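Local coordinates for protein pantothenate kinase (Coxiella burnetii, PDB 3TQC) that phosphorylates pantothenate with ATP, giving 4'-phosphopantothenate and ADP in the first step of coenzyme A biosynthesis, at residues Q44-I47 against E48-S51; S106-S109 against R110-A114. All blocks are in the same frame, centred on the assembly; numbering follows the deposited sequence.

Contact 1: Q44-I47 against E48-S51. With ADP (adenosine-5'-diphosphate), chain D.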
loop_
_atom_site.group_PDB
_atom_site.type_symbol
_atom_site.label_atom_id
_atom_site.label_comp_id
_atom_site.label_asym_id
_atom_site.label_seq_id
_atom_site.Cartn_x
_atom_site.Cartn_y
_atom_site.Cartn_z
ATOM N N GLN B 44 -0.455 -29.342 -15.298
ATOM C CA GLN B 44 -1.421 -30.015 -16.189
ATOM C C GLN B 44 -2.687 -29.190 -16.411
ATOM O O GLN B 44 -3.310 -28.726 -15.446
ATOM C CB GLN B 44 -1.841 -31.380 -15.630
ATOM C CG GLN B 44 -0.931 -32.510 -15.993
ATOM C CD GLN B 44 -1.331 -33.788 -15.304
ATOM O OE1 GLN B 44 -1.735 -34.757 -15.948
ATOM N NE2 GLN B 44 -1.236 -33.798 -13.982
ATOM N N GLY B 45 -3.063 -29.029 -17.682
ATOM C CA GLY B 45 -4.220 -28.221 -18.069
ATOM C C GLY B 45 -3.843 -26.782 -18.373
ATOM O O GLY B 45 -4.538 -26.092 -19.128
ATOM N N GLN B 46 -2.729 -26.343 -17.794
ATOM C CA GLN B 46 -2.262 -24.976 -17.906
ATOM C C GLN B 46 -1.125 -24.877 -18.928
ATOM O O GLN B 46 -1.060 -23.926 -19.693
ATOM C CB GLN B 46 -1.796 -24.504 -16.525
ATOM C CG GLN B 46 -2.422 -23.222 -16.073
ATOM C CD GLN B 46 -3.934 -23.306 -15.986
ATOM O OE1 GLN B 46 -4.495 -24.279 -15.481
ATOM N NE2 GLN B 46 -4.603 -22.281 -16.497
ATOM N N ILE B 47 -0.234 -25.866 -18.926
ATOM C CA ILE B 47 0.820 -25.986 -19.941
ATOM C C ILE B 47 0.264 -25.944 -21.363
ATOM O O ILE B 47 0.840 -25.295 -22.225
ATOM C CB ILE B 47 1.682 -27.268 -19.724
ATOM C CG1 ILE B 47 2.957 -26.909 -18.965
ATOM C CG2 ILE B 47 2.067 -27.934 -21.043
ATOM C CD1 ILE B 47 3.778 -28.125 -18.567
ATOM N N GLU B 48 -0.862 -26.611 -21.599
ATOM C CA GLU B 48 -1.459 -26.631 -22.927
ATOM C C GLU B 48 -1.984 -25.239 -23.325
ATOM O O GLU B 48 -1.973 -24.869 -24.496
ATOM C CB GLU B 48 -2.567 -27.688 -22.989
ATOM C CG GLU B 48 -3.087 -28.007 -24.380
ATOM C CD GLU B 48 -1.992 -28.353 -25.385
ATOM O OE1 GLU B 48 -1.468 -29.498 -25.358
ATOM O OE2 GLU B 48 -1.675 -27.477 -26.226
ATOM N N ILE B 49 -2.423 -24.461 -22.349
ATOM C CA ILE B 49 -2.933 -23.130 -22.628
ATOM C C ILE B 49 -1.792 -22.116 -22.791
ATOM O O ILE B 49 -1.738 -21.394 -23.775
ATOM C CB ILE B 49 -3.928 -22.691 -21.525
ATOM C CG1 ILE B 49 -5.141 -23.646 -21.525
ATOM C CG2 ILE B 49 -4.369 -21.244 -21.733
ATOM C CD1 ILE B 49 -6.149 -23.394 -20.409
ATOM N N VAL B 50 -0.884 -22.062 -21.823
ATOM C CA VAL B 50 0.169 -21.041 -21.817
ATOM C C VAL B 50 1.390 -21.441 -22.657
ATOM O O VAL B 50 2.131 -20.584 -23.118
ATOM C CB VAL B 50 0.590 -20.662 -20.390
ATOM C CG1 VAL B 50 -0.634 -20.237 -19.573
ATOM C CG2 VAL B 50 1.269 -21.800 -19.710
ATOM N N SER B 51 1.564 -22.738 -22.879
ATOM C CA SER B 51 2.706 -23.286 -23.641
ATOM C C SER B 51 3.950 -23.459 -22.741
ATOM O O SER B 51 4.185 -22.691 -21.804
ATOM C CB SER B 51 3.036 -22.445 -24.896
ATOM O OG SER B 51 3.896 -21.357 -24.562
HETATM P PB ADP D . -9.153 -13.670 -16.224
HETATM O O1B ADP D . -8.925 -14.663 -15.129
HETATM O O2B ADP D . -8.350 -12.406 -16.060
HETATM O O3B ADP D . -10.604 -13.396 -16.552
HETATM P PA ADP D . -8.322 -15.892 -17.776
HETATM O O1A ADP D . -7.133 -16.222 -16.905
HETATM O O2A ADP D . -9.601 -16.660 -17.667
HETATM O O3A ADP D . -8.653 -14.332 -17.598
HETATM O "O5'" ADP D . -7.867 -15.967 -19.291
HETATM C "C5'" ADP D . -8.589 -15.290 -20.306
HETATM C "C4'" ADP D . -8.508 -16.088 -21.599
HETATM O "O4'" ADP D . -7.195 -16.012 -22.143
HETATM C "C3'" ADP D . -8.779 -17.562 -21.379
HETATM O "O3'" ADP D . -9.484 -18.061 -22.516
HETATM C "C2'" ADP D . -7.420 -18.203 -21.252
HETATM O "O2'" ADP D . -7.417 -19.522 -21.772
HETATM C "C1'" ADP D . -6.548 -17.290 -22.088
HETATM N N9 ADP D . -5.188 -17.089 -21.548
HETATM C C8 ADP D . -4.892 -16.495 -20.384
HETATM N N7 ADP D . -3.553 -16.444 -20.198
HETATM C C5 ADP D . -2.993 -17.016 -21.266
HETATM C C6 ADP D . -1.615 -17.265 -21.678
HETATM N N6 ADP D . -0.605 -16.881 -20.858
HETATM N N1 ADP D . -1.430 -17.878 -22.861
HETATM C C2 ADP D . -2.454 -18.259 -23.657
HETATM N N3 ADP D . -3.748 -18.050 -23.329
HETATM C C4 ADP D . -4.061 -17.438 -22.160
#

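Contact 2: S106-S109 against R110-A114. With ADP (adenosine-5'-diphosphate), chain D.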
loop_
_atom_site.group_PDB
_atom_site.type_symbol
_atom_site.label_atom_id
_atom_site.label_comp_id
_atom_site.label_asym_id
_atom_site.label_seq_id
_atom_site.Cartn_x
_atom_site.Cartn_y
_atom_site.Cartn_z
ATOM N N SER B 106 -6.537 -15.384 -13.830
ATOM C CA SER B 106 -6.803 -16.732 -13.340
ATOM C C SER B 106 -5.785 -17.730 -13.899
ATOM O O SER B 106 -5.310 -18.620 -13.200
ATOM C CB SER B 106 -8.210 -17.168 -13.744
ATOM O OG SER B 106 -8.241 -18.554 -13.989
ATOM N N THR B 107 -5.443 -17.579 -15.165
ATOM C CA THR B 107 -4.393 -18.395 -15.752
ATOM C C THR B 107 -3.050 -18.129 -15.073
ATOM O O THR B 107 -2.313 -19.058 -14.767
ATOM C CB THR B 107 -4.287 -18.124 -17.252
ATOM O OG1 THR B 107 -5.584 -18.299 -17.862
ATOM C CG2 THR B 107 -3.253 -19.047 -17.901
ATOM N N THR B 108 -2.747 -16.865 -14.815
ATOM C CA THR B 108 -1.468 -16.479 -14.213
ATOM C C THR B 108 -1.355 -17.026 -12.790
ATOM O O THR B 108 -0.313 -17.566 -12.394
ATOM C CB THR B 108 -1.273 -14.940 -14.221
ATOM O OG1 THR B 108 -1.452 -14.456 -15.541
ATOM C CG2 THR B 108 0.122 -14.540 -13.775
ATOM N N SER B 109 -2.439 -16.907 -12.035
ATOM C CA SER B 109 -2.430 -17.342 -10.648
ATOM C C SER B 109 -2.258 -18.860 -10.540
ATOM O O SER B 109 -1.574 -19.340 -9.657
ATOM C CB SER B 109 -3.707 -16.887 -9.929
ATOM O OG SER B 109 -4.762 -17.796 -10.208
ATOM N N ARG B 110 -2.862 -19.620 -11.445
ATOM C CA ARG B 110 -2.711 -21.064 -11.405
ATOM C C ARG B 110 -1.287 -21.483 -11.780
ATOM O O ARG B 110 -0.744 -22.438 -11.224
ATOM C CB ARG B 110 -3.760 -21.757 -12.287
ATOM C CG ARG B 110 -5.171 -21.604 -11.713
ATOM C CD ARG B 110 -6.266 -22.131 -12.643
ATOM N NE ARG B 110 -7.505 -21.348 -12.500
ATOM C CZ ARG B 110 -8.695 -21.697 -12.991
ATOM N NH1 ARG B 110 -8.853 -22.832 -13.676
ATOM N NH2 ARG B 110 -9.740 -20.898 -12.790
ATOM N N VAL B 111 -0.680 -20.771 -12.717
ATOM C CA VAL B 111 0.669 -21.113 -13.127
ATOM C C VAL B 111 1.647 -20.815 -11.993
ATOM O O VAL B 111 2.497 -21.659 -11.660
ATOM C CB VAL B 111 1.098 -20.362 -14.373
ATOM C CG1 VAL B 111 2.608 -20.547 -14.606
ATOM C CG2 VAL B 111 0.276 -20.848 -15.548
ATOM N N LEU B 112 1.495 -19.622 -11.405
ATOM C CA LEU B 112 2.329 -19.209 -10.284
ATOM C C LEU B 112 2.098 -20.072 -9.055
ATOM O O LEU B 112 3.037 -20.304 -8.308
ATOM C CB LEU B 112 2.125 -17.731 -9.948
ATOM C CG LEU B 112 2.728 -16.734 -10.954
ATOM C CD1 LEU B 112 2.621 -15.308 -10.405
ATOM C CD2 LEU B 112 4.168 -17.066 -11.291
ATOM N N LYS B 113 0.869 -20.542 -8.842
ATOM C CA LYS B 113 0.574 -21.412 -7.701
ATOM C C LYS B 113 1.367 -22.701 -7.832
ATOM O O LYS B 113 2.020 -23.113 -6.880
ATOM C CB LYS B 113 -0.922 -21.715 -7.568
ATOM C CG LYS B 113 -1.277 -22.879 -6.596
ATOM C CD LYS B 113 -2.786 -23.153 -6.630
ATOM C CE LYS B 113 -3.261 -24.235 -5.630
ATOM N NZ LYS B 113 -2.366 -25.431 -5.636
ATOM N N ALA B 114 1.329 -23.318 -9.007
ATOM C CA ALA B 114 2.110 -24.517 -9.258
ATOM C C ALA B 114 3.611 -24.264 -9.113
ATOM O O ALA B 114 4.287 -25.025 -8.447
ATOM C CB ALA B 114 1.800 -25.096 -10.632
HETATM P PB ADP D . -9.153 -13.670 -16.224
HETATM O O1B ADP D . -8.925 -14.663 -15.129
HETATM O O2B ADP D . -8.350 -12.406 -16.060
HETATM O O3B ADP D . -10.604 -13.396 -16.552
HETATM P PA ADP D . -8.322 -15.892 -17.776
HETATM O O1A ADP D . -7.133 -16.222 -16.905
HETATM O O2A ADP D . -9.601 -16.660 -17.667
HETATM O O3A ADP D . -8.653 -14.332 -17.598
HETATM O "O5'" ADP D . -7.867 -15.967 -19.291
HETATM C "C5'" ADP D . -8.589 -15.290 -20.306
HETATM C "C4'" ADP D . -8.508 -16.088 -21.599
HETATM O "O4'" ADP D . -7.195 -16.012 -22.143
HETATM C "C3'" ADP D . -8.779 -17.562 -21.379
HETATM O "O3'" ADP D . -9.484 -18.061 -22.516
HETATM C "C2'" ADP D . -7.420 -18.203 -21.252
HETATM O "O2'" ADP D . -7.417 -19.522 -21.772
HETATM C "C1'" ADP D . -6.548 -17.290 -22.088
HETATM N N9 ADP D . -5.188 -17.089 -21.548
HETATM C C8 ADP D . -4.892 -16.495 -20.384
HETATM N N7 ADP D . -3.553 -16.444 -20.198
HETATM C C5 ADP D . -2.993 -17.016 -21.266
HETATM C C6 ADP D . -1.615 -17.265 -21.678
HETATM N N6 ADP D . -0.605 -16.881 -20.858
HETATM N N1 ADP D . -1.430 -17.878 -22.861
HETATM C C2 ADP D . -2.454 -18.259 -23.657
HETATM N N3 ADP D . -3.748 -18.050 -23.329
HETATM C C4 ADP D . -4.061 -17.438 -22.160
#

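Contact 1: Q44-I47 against E48-S51
The single helical turn 47-50, which lies against the adenine end of the ADP pocket, is closed here by backbone bonds in which Val50 and Ser51 donate to Gln46 and Ile47. Gln46 O takes the amide of Val50 at 2.8 Å from Val50 N. The N-H points almost straight at the oxygen (177°). Ile49 N lies 3.0 Å from the same Gln46 O but makes only a weak, bent bond. The next bond, Ser51 N to Ile47 O, spans 2.7 Å and is less straight.

The side chains of Val50 and Ile49 build on this turn. CG2 of Val50 sits between its own backbone N and carbonyl carbon and lies 3.2 Å from Gln46 O. CG1 of Val50, anti to the carbonyl carbon (chi1 -54°), reaches the adenine amino group, 3.6 Å from ADP N6. Ile49 splits its two branches. CD1 extends back over the loop to 3.4 Å from Gly45 O, while CG2 comes to 3.5 Å from the ribose hydroxyl O2' of ADP. The nearest atom to the base is the carbonyl oxygen of Ile49, with Ile49 O 3.2 Å from ADP C2. The short turn thus touches both base and sugar. Gly45 has a positive phi (92°), where a side chain would press on the preceding carbonyl oxygen.

Ser51 ends the turn with a positive phi and serves as N-cap of the next helix, its OG bonded to Glu54 N. The turn therefore runs directly into the long helix 52-84. Gln46 and Val50 also pack against helix 105-116, which follows strand 93-99.

Contact 2: S106-S109 against R110-A114
The hydroxyl of Ser106 lies over one face of the Arg110 guanidinium. Ser106 OG is 3.0 Å from Arg110 NH2, yet the angle is too poor for a hydrogen bond. The arginine chain runs back along the helix to get there. Its CG is anti to the carbonyl carbon (chi1 -68°) and passes 3.3 Å from Ser106 O. A bend at chi3 then turns one face of the guanidinium to the serine oxygen. The backbone alongside this pair is regular: Arg110 N bonds to Ser106 O at 3.2 Å.

Both residues lie on helix 105-116, whose first residues, Lys105 and Ser106, complete the P-loop (Walker A) of this kinase. Its first turn faces the phosphates of ADP. Ser106 N donates to the beta-phosphate oxygen O1B of ADP. Thr107 grips the alpha-phosphate twice, since its N and its OG1 each lie 2.8 Å from ADP O1A. The threonine OG1 stands beside its own backbone N (chi1 -54°), which lets both donors meet one oxygen. Its methyl CG2 turns to the base, 3.5 Å from ADP N7. Lys105, Gly104 and Ala102 also bond to ADP.

Further along, each carbonyl accepts the amide four residues on. Leu112 N to Thr108 O is the straightest of these bonds, at 170°. Val111 CG2 rests 3.2 Å from Thr107 O, close to the bond that Val111 N makes to that oxygen. The buried hydroxyls look to other parts of the chain. Thr108 OG1 bonds to Gly104 O, and Ser109 OG to the carboxylate of Glu203 at the end of strand 199-203. Leu112 packs between helix 52-84, at Leu62 and Leu66, and Ile201 of strand 199-203.

In the fold
Contact 1 lies near the surface, and contact 2 is largely buried. Their centres are about 10 Å apart and both touch ADP. The turn at 44-51 meets the base and ribose through methyl groups and one carbonyl oxygen, whereas 106-109 holds the phosphates with backbone amides and a hydroxyl. The two also meet directly. Val50 CG1 packs on Thr107 CG2 at 3.3 Å, and Gln46 CG on Val111 CG2 at 3.6 Å. Helix 52-84 joins them as well: it begins right after contact 1, then packs against contact 2 through Tyr59, Leu62 and Leu66. Contact 2 also packs on strands 199-203 and 125-129 of the central sheet.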